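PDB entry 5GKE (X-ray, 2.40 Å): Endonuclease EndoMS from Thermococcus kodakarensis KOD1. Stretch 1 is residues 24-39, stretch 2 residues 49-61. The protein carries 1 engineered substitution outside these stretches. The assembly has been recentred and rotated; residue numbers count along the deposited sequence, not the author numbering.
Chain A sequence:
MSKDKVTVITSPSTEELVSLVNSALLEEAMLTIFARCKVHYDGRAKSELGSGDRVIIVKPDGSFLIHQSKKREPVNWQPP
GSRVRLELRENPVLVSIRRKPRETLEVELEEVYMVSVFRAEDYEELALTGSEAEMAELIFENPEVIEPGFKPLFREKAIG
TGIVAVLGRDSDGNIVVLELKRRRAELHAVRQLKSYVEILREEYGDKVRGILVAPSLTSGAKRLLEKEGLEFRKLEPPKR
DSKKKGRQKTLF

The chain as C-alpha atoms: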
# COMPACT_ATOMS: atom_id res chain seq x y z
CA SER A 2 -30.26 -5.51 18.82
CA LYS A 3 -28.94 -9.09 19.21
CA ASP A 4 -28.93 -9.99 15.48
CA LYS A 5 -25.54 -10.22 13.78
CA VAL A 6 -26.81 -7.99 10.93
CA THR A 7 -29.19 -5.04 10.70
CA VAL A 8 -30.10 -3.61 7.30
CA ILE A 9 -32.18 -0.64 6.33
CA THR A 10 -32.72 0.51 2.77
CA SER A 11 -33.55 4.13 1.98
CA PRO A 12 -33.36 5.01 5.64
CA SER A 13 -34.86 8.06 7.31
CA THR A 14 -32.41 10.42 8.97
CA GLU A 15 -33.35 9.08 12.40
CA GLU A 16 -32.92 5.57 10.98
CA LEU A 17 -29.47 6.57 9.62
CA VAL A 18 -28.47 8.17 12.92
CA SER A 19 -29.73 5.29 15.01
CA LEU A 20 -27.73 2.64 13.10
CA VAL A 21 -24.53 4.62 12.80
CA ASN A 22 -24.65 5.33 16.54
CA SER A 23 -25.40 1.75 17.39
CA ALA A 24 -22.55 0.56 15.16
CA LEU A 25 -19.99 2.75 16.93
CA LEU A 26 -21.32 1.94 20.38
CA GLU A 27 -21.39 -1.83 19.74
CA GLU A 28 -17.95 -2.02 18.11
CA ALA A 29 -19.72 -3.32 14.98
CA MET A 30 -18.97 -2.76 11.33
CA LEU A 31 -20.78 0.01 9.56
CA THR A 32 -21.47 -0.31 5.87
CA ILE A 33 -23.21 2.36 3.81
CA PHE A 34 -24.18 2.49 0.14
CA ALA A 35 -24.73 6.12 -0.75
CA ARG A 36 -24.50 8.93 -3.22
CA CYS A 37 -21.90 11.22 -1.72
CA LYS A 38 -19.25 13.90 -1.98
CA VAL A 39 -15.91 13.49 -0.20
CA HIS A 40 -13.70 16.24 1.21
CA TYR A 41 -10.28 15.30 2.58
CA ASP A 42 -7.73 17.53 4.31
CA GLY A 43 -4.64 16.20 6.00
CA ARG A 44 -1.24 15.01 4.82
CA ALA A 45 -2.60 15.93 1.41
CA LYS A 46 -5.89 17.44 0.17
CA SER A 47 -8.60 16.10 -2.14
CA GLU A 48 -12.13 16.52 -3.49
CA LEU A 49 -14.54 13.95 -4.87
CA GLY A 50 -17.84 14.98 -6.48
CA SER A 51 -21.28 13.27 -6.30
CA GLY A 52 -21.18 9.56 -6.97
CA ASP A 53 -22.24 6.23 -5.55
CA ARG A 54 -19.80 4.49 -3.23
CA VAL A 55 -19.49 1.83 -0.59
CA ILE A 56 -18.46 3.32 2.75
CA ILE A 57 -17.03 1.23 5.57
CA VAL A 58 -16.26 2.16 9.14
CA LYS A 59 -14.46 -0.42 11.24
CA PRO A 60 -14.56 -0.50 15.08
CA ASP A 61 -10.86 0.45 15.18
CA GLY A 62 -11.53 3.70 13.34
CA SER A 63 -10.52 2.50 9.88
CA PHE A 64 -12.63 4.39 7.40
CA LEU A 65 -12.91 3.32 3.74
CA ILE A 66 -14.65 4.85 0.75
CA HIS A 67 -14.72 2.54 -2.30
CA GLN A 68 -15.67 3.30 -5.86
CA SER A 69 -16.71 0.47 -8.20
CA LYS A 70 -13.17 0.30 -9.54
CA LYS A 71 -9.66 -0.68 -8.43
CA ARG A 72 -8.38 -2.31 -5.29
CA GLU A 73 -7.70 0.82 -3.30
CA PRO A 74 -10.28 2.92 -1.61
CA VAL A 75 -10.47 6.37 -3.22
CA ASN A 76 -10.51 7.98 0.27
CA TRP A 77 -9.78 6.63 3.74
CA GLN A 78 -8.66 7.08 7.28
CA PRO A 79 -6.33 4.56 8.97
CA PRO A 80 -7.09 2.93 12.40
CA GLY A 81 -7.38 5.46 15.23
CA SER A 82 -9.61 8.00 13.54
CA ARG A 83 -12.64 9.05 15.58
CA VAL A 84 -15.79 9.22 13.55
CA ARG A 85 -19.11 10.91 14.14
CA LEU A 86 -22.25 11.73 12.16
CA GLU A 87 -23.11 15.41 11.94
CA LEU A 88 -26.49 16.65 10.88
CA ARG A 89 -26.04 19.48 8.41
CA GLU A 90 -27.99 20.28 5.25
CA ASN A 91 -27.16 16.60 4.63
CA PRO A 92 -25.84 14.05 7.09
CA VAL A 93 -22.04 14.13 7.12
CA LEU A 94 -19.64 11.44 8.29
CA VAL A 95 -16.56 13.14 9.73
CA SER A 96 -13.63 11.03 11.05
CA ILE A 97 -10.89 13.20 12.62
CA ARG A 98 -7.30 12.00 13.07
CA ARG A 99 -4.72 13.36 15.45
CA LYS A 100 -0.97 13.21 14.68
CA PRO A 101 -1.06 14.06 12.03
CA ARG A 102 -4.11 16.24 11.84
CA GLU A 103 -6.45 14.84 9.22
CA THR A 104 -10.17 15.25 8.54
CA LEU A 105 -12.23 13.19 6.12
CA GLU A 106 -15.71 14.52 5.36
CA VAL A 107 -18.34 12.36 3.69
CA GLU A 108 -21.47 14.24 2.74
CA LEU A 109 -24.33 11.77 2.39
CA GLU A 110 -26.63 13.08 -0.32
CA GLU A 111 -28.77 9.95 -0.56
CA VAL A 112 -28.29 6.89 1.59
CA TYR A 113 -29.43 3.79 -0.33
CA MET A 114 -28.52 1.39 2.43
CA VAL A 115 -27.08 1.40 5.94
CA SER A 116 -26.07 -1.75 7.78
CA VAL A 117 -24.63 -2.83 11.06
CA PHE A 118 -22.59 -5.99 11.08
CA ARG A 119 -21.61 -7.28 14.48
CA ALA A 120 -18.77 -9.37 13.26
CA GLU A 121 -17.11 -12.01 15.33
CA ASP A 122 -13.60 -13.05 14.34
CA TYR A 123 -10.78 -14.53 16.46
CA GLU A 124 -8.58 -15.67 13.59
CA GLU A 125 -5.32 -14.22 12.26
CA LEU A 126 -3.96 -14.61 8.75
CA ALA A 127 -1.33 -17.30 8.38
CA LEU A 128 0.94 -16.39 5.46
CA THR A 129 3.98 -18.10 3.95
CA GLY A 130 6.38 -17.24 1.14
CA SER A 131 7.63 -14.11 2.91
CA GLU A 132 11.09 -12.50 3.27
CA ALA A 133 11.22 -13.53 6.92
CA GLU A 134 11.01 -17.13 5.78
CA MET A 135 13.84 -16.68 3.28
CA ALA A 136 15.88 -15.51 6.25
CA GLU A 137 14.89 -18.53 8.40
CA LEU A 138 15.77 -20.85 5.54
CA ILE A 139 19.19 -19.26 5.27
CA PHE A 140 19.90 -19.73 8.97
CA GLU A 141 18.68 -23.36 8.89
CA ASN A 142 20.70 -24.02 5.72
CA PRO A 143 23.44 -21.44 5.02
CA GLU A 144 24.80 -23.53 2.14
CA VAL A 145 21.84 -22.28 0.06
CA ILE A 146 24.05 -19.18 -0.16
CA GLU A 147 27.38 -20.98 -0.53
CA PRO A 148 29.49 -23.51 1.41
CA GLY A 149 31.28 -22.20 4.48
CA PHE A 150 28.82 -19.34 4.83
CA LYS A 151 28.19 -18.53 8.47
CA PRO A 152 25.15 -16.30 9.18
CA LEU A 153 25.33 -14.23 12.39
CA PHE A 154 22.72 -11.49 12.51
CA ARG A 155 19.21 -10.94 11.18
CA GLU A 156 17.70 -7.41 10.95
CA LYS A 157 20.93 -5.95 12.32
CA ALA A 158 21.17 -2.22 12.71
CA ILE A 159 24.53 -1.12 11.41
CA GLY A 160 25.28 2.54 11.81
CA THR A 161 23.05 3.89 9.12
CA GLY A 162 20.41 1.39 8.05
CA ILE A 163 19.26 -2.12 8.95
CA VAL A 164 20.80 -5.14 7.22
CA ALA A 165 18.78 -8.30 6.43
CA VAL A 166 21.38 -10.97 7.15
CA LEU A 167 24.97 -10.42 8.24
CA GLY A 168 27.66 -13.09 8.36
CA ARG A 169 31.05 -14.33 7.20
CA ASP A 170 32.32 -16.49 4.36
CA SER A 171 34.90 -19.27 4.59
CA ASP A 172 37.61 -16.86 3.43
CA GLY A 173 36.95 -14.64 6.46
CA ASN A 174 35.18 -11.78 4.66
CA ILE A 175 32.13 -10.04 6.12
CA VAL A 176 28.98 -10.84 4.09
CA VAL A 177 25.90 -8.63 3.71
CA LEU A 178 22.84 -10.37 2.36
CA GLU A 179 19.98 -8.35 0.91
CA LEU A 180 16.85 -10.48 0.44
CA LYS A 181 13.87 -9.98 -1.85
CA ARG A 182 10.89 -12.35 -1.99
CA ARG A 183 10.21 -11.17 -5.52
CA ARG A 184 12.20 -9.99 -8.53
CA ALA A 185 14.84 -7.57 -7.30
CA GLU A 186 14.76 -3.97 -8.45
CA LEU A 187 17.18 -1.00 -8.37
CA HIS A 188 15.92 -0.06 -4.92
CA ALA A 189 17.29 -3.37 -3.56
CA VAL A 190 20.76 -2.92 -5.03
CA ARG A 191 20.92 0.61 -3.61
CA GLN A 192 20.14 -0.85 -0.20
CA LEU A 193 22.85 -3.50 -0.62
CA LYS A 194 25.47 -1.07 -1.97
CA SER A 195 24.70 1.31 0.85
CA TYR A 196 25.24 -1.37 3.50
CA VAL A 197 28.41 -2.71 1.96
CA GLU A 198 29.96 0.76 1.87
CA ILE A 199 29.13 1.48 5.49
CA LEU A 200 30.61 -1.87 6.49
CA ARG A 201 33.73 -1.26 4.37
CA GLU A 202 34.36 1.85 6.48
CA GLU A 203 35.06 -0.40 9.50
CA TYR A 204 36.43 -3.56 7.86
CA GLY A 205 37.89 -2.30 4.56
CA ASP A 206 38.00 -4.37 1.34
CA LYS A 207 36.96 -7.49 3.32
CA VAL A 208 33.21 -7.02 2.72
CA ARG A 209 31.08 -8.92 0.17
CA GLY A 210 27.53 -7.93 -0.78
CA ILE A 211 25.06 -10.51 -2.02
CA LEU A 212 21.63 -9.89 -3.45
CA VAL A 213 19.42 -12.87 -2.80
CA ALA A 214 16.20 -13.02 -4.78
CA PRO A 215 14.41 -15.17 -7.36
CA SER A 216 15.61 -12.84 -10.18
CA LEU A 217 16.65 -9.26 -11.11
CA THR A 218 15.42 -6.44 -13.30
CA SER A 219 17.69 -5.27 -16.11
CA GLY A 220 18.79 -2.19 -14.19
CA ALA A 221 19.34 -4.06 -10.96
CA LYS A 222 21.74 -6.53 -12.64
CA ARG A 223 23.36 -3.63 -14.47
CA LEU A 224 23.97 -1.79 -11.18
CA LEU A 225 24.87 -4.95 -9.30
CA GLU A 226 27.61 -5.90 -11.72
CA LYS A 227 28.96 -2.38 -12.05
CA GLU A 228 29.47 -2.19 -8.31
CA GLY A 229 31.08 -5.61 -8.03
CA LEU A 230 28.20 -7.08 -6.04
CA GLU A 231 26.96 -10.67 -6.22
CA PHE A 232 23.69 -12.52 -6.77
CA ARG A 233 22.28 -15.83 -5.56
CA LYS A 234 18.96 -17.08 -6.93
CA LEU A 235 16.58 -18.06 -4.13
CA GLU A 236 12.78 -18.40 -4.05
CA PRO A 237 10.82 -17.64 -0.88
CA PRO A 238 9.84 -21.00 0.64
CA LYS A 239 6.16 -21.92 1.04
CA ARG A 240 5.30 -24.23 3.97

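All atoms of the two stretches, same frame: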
# COMPACT_ATOMS: atom_id res chain seq x y z
N ALA A 24 -23.78 1.16 15.69
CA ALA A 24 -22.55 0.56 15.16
C ALA A 24 -21.33 0.95 15.98
O ALA A 24 -20.59 0.09 16.45
CB ALA A 24 -22.36 0.96 13.71
N LEU A 25 -21.14 2.26 16.17
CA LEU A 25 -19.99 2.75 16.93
C LEU A 25 -20.00 2.27 18.38
O LEU A 25 -19.00 1.79 18.90
CB LEU A 25 -19.94 4.28 16.89
CG LEU A 25 -19.96 4.81 15.46
CD1 LEU A 25 -19.95 6.33 15.47
CD2 LEU A 25 -18.78 4.26 14.69
N LEU A 26 -21.16 2.39 19.01
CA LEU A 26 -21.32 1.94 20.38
C LEU A 26 -21.05 0.45 20.56
O LEU A 26 -20.44 0.04 21.54
CB LEU A 26 -22.74 2.27 20.85
CG LEU A 26 -22.95 2.68 22.30
CD1 LEU A 26 -21.78 3.49 22.81
CD2 LEU A 26 -24.22 3.49 22.38
N GLU A 27 -21.50 -0.37 19.61
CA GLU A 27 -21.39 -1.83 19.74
C GLU A 27 -20.09 -2.41 19.21
O GLU A 27 -19.91 -3.62 19.21
CB GLU A 27 -22.56 -2.50 19.05
CG GLU A 27 -23.91 -2.15 19.66
CD GLU A 27 -25.05 -2.80 18.93
OE1 GLU A 27 -24.96 -4.01 18.61
OE2 GLU A 27 -26.05 -2.10 18.65
N GLU A 28 -19.18 -1.55 18.75
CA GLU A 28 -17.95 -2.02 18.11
C GLU A 28 -18.28 -2.91 16.91
O GLU A 28 -17.63 -3.92 16.70
CB GLU A 28 -17.08 -2.79 19.10
CG GLU A 28 -15.94 -2.01 19.71
CD GLU A 28 -15.07 -2.87 20.62
OE1 GLU A 28 -15.58 -3.89 21.14
OE2 GLU A 28 -13.88 -2.53 20.80
N ALA A 29 -19.32 -2.56 16.16
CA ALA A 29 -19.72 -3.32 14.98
C ALA A 29 -19.13 -2.71 13.72
O ALA A 29 -18.49 -1.66 13.76
CB ALA A 29 -21.25 -3.39 14.87
N MET A 30 -19.38 -3.35 12.59
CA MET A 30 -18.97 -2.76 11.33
C MET A 30 -20.11 -2.01 10.68
O MET A 30 -21.24 -2.51 10.58
CB MET A 30 -18.42 -3.83 10.39
CG MET A 30 -17.00 -4.18 10.75
SD MET A 30 -16.10 -4.87 9.36
CE MET A 30 -16.37 -6.59 9.70
N LEU A 31 -19.81 -0.80 10.24
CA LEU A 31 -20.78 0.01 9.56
C LEU A 31 -20.52 -0.08 8.08
O LEU A 31 -19.37 0.06 7.64
CB LEU A 31 -20.72 1.46 10.04
CG LEU A 31 -21.85 2.35 9.55
CD1 LEU A 31 -23.14 1.87 10.14
CD2 LEU A 31 -21.56 3.79 9.94
N THR A 32 -21.57 -0.35 7.32
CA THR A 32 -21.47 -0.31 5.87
C THR A 32 -22.60 0.55 5.33
O THR A 32 -23.75 0.38 5.71
CB THR A 32 -21.52 -1.71 5.24
OG1 THR A 32 -20.44 -2.50 5.75
CG2 THR A 32 -21.39 -1.63 3.74
N ILE A 33 -22.25 1.46 4.43
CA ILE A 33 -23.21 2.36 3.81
C ILE A 33 -23.05 2.38 2.29
O ILE A 33 -21.94 2.52 1.78
CB ILE A 33 -23.03 3.79 4.38
CG1 ILE A 33 -23.45 3.82 5.85
CG2 ILE A 33 -23.78 4.81 3.54
CD1 ILE A 33 -23.13 5.14 6.53
N PHE A 34 -24.16 2.22 1.58
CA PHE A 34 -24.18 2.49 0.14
C PHE A 34 -24.84 3.84 -0.02
O PHE A 34 -25.94 4.05 0.48
CB PHE A 34 -24.96 1.42 -0.65
CG PHE A 34 -24.51 -0.00 -0.40
CD1 PHE A 34 -25.38 -1.06 -0.64
CD2 PHE A 34 -23.23 -0.30 0.01
CE1 PHE A 34 -24.99 -2.37 -0.44
CE2 PHE A 34 -22.82 -1.62 0.20
CZ PHE A 34 -23.71 -2.65 -0.01
N ALA A 35 -24.19 4.78 -0.70
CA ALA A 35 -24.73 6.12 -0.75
C ALA A 35 -24.24 6.90 -1.96
O ALA A 35 -23.18 6.62 -2.49
CB ALA A 35 -24.37 6.88 0.52
N ARG A 36 -25.02 7.89 -2.36
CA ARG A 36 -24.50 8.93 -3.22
C ARG A 36 -23.84 9.95 -2.32
O ARG A 36 -24.44 10.41 -1.34
CB ARG A 36 -25.59 9.58 -4.07
CG ARG A 36 -25.04 10.24 -5.32
CD ARG A 36 -25.94 11.35 -5.81
NE ARG A 36 -27.33 11.01 -5.60
CZ ARG A 36 -28.22 11.83 -5.04
NH1 ARG A 36 -27.85 13.05 -4.64
NH2 ARG A 36 -29.47 11.43 -4.88
N CYS A 37 -22.61 10.32 -2.62
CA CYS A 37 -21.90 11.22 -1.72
C CYS A 37 -20.87 12.11 -2.40
O CYS A 37 -20.53 11.91 -3.57
CB CYS A 37 -21.22 10.41 -0.62
SG CYS A 37 -20.02 9.22 -1.19
N LYS A 38 -20.43 13.11 -1.66
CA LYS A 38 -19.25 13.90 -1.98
C LYS A 38 -18.21 13.66 -0.87
O LYS A 38 -18.58 13.41 0.28
CB LYS A 38 -19.60 15.39 -2.07
CG LYS A 38 -20.52 15.79 -3.22
CD LYS A 38 -20.95 17.24 -3.00
CE LYS A 38 -21.67 17.83 -4.19
NZ LYS A 38 -22.08 19.23 -3.86
N VAL A 39 -16.93 13.73 -1.20
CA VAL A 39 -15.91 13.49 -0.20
C VAL A 39 -14.87 14.62 -0.15
O VAL A 39 -14.30 15.01 -1.17
CB VAL A 39 -15.19 12.14 -0.42
CG1 VAL A 39 -14.21 11.87 0.74
CG2 VAL A 39 -16.21 11.01 -0.50
N LEU A 49 -13.84 14.90 -4.03
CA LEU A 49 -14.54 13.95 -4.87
C LEU A 49 -16.00 14.38 -5.00
O LEU A 49 -16.70 14.53 -3.99
CB LEU A 49 -14.42 12.54 -4.28
CG LEU A 49 -14.93 11.39 -5.15
CD1 LEU A 49 -14.16 11.36 -6.46
CD2 LEU A 49 -14.84 10.05 -4.41
N GLY A 50 -16.46 14.59 -6.23
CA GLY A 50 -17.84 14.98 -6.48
C GLY A 50 -18.87 13.85 -6.33
O GLY A 50 -18.49 12.69 -6.07
N SER A 51 -20.15 14.19 -6.51
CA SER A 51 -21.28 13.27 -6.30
C SER A 51 -21.15 11.98 -7.07
O SER A 51 -20.95 11.99 -8.28
CB SER A 51 -22.60 13.93 -6.70
OG SER A 51 -23.00 14.93 -5.79
N GLY A 52 -21.29 10.87 -6.36
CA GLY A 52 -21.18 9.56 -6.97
C GLY A 52 -21.54 8.50 -5.95
O GLY A 52 -21.51 8.74 -4.73
N ASP A 53 -21.87 7.31 -6.44
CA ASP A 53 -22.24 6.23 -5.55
C ASP A 53 -21.00 5.49 -5.08
O ASP A 53 -20.14 5.15 -5.89
CB ASP A 53 -23.19 5.26 -6.24
CG ASP A 53 -24.49 5.91 -6.65
OD1 ASP A 53 -24.81 7.00 -6.12
OD2 ASP A 53 -25.18 5.33 -7.50
N ARG A 54 -20.92 5.23 -3.78
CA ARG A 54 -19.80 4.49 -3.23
C ARG A 54 -20.24 3.60 -2.07
O ARG A 54 -21.29 3.80 -1.47
CB ARG A 54 -18.69 5.45 -2.74
CG ARG A 54 -17.96 6.17 -3.86
CD ARG A 54 -18.36 7.63 -3.94
NE ARG A 54 -18.05 8.21 -5.24
CZ ARG A 54 -18.07 9.52 -5.51
NH1 ARG A 54 -18.35 10.39 -4.55
NH2 ARG A 54 -17.78 9.95 -6.74
N VAL A 55 -19.41 2.61 -1.80
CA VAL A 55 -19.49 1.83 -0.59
C VAL A 55 -18.60 2.46 0.46
O VAL A 55 -17.43 2.72 0.20
CB VAL A 55 -19.04 0.39 -0.81
CG1 VAL A 55 -19.08 -0.35 0.50
CG2 VAL A 55 -19.90 -0.28 -1.89
N ILE A 56 -19.16 2.69 1.64
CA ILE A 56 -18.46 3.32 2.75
C ILE A 56 -18.38 2.34 3.91
O ILE A 56 -19.38 1.74 4.28
CB ILE A 56 -19.18 4.60 3.18
CG1 ILE A 56 -19.12 5.63 2.04
CG2 ILE A 56 -18.57 5.16 4.46
CD1 ILE A 56 -20.21 6.69 2.09
N ILE A 57 -17.19 2.15 4.45
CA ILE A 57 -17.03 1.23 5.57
C ILE A 57 -16.34 1.90 6.74
O ILE A 57 -15.33 2.58 6.56
CB ILE A 57 -16.23 -0.01 5.16
CG1 ILE A 57 -17.03 -0.86 4.18
CG2 ILE A 57 -15.84 -0.84 6.38
CD1 ILE A 57 -16.28 -2.05 3.68
N VAL A 58 -16.92 1.73 7.92
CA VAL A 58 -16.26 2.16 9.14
C VAL A 58 -16.08 0.97 10.06
O VAL A 58 -17.04 0.33 10.47
CB VAL A 58 -17.05 3.27 9.86
CG1 VAL A 58 -16.28 3.77 11.08
CG2 VAL A 58 -17.33 4.40 8.90
N LYS A 59 -14.82 0.65 10.33
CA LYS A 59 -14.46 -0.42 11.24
C LYS A 59 -14.39 0.09 12.68
O LYS A 59 -14.10 1.26 12.92
CB LYS A 59 -13.11 -1.01 10.83
CG LYS A 59 -13.02 -1.44 9.39
CD LYS A 59 -11.82 -2.34 9.19
CE LYS A 59 -11.72 -2.82 7.76
NZ LYS A 59 -10.62 -3.80 7.62
N PRO A 60 -14.63 -0.80 13.65
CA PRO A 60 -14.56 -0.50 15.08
C PRO A 60 -13.25 0.16 15.50
O PRO A 60 -13.23 0.91 16.47
CB PRO A 60 -14.69 -1.88 15.74
CG PRO A 60 -15.43 -2.70 14.77
CD PRO A 60 -15.03 -2.20 13.41
N ASP A 61 -12.16 -0.10 14.79
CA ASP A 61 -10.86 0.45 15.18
C ASP A 61 -10.62 1.84 14.57
O ASP A 61 -9.52 2.41 14.68
CB ASP A 61 -9.73 -0.51 14.81
CG ASP A 61 -9.44 -0.56 13.33
OD1 ASP A 61 -10.28 -0.09 12.51
OD2 ASP A 61 -8.37 -1.08 12.97
O HOH W 1 -17.69 1.09 13.72

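The antiparallel ladder between the two stretches is broken by a beta bulge: its register slips by one residue between Cys-37, paired with Gly-52, and Val-39, paired with Leu-49, where the second stretch turns a corner at Ser-51. The side chain of Arg-54 reaches into this corner, its NH1 and NH2 both donating to Gly-50 O (2.8 and 2.9 Å), so that one guanidinium braces the bend. Gly-52 leaves the necessary space, since a CB there would clash with Arg-54 NH2.

Reciprocal backbone hydrogen bonds hold the ladder on both sides of the bulge. Val-39 N to Leu-49 O and Leu-49 N to Val-39 O are each 2.9 Å; in the regular part, Ile-33 N donates to Ile-56 O (2.9 Å) and Ile-56 N to Ile-33 O (2.8 Å).

Side chains alternate between the two faces. On one, Leu-31 packs on Val-58 and Ile-33 on Ile-56 (CB to CB 4.1 Å in each pair), and Ile-56 CD1 extends the apolar layer to Cys-37 SG (4.1 Å). On the other, Phe-34 CD2 meets Val-55 CG2 at 3.8 Å, while Thr-32 OG1 is buried without a polar partner.

Beyond the strand pairing, Pro-60 covers the turn after the helix, its CG 3.2 Å from Glu-28 O.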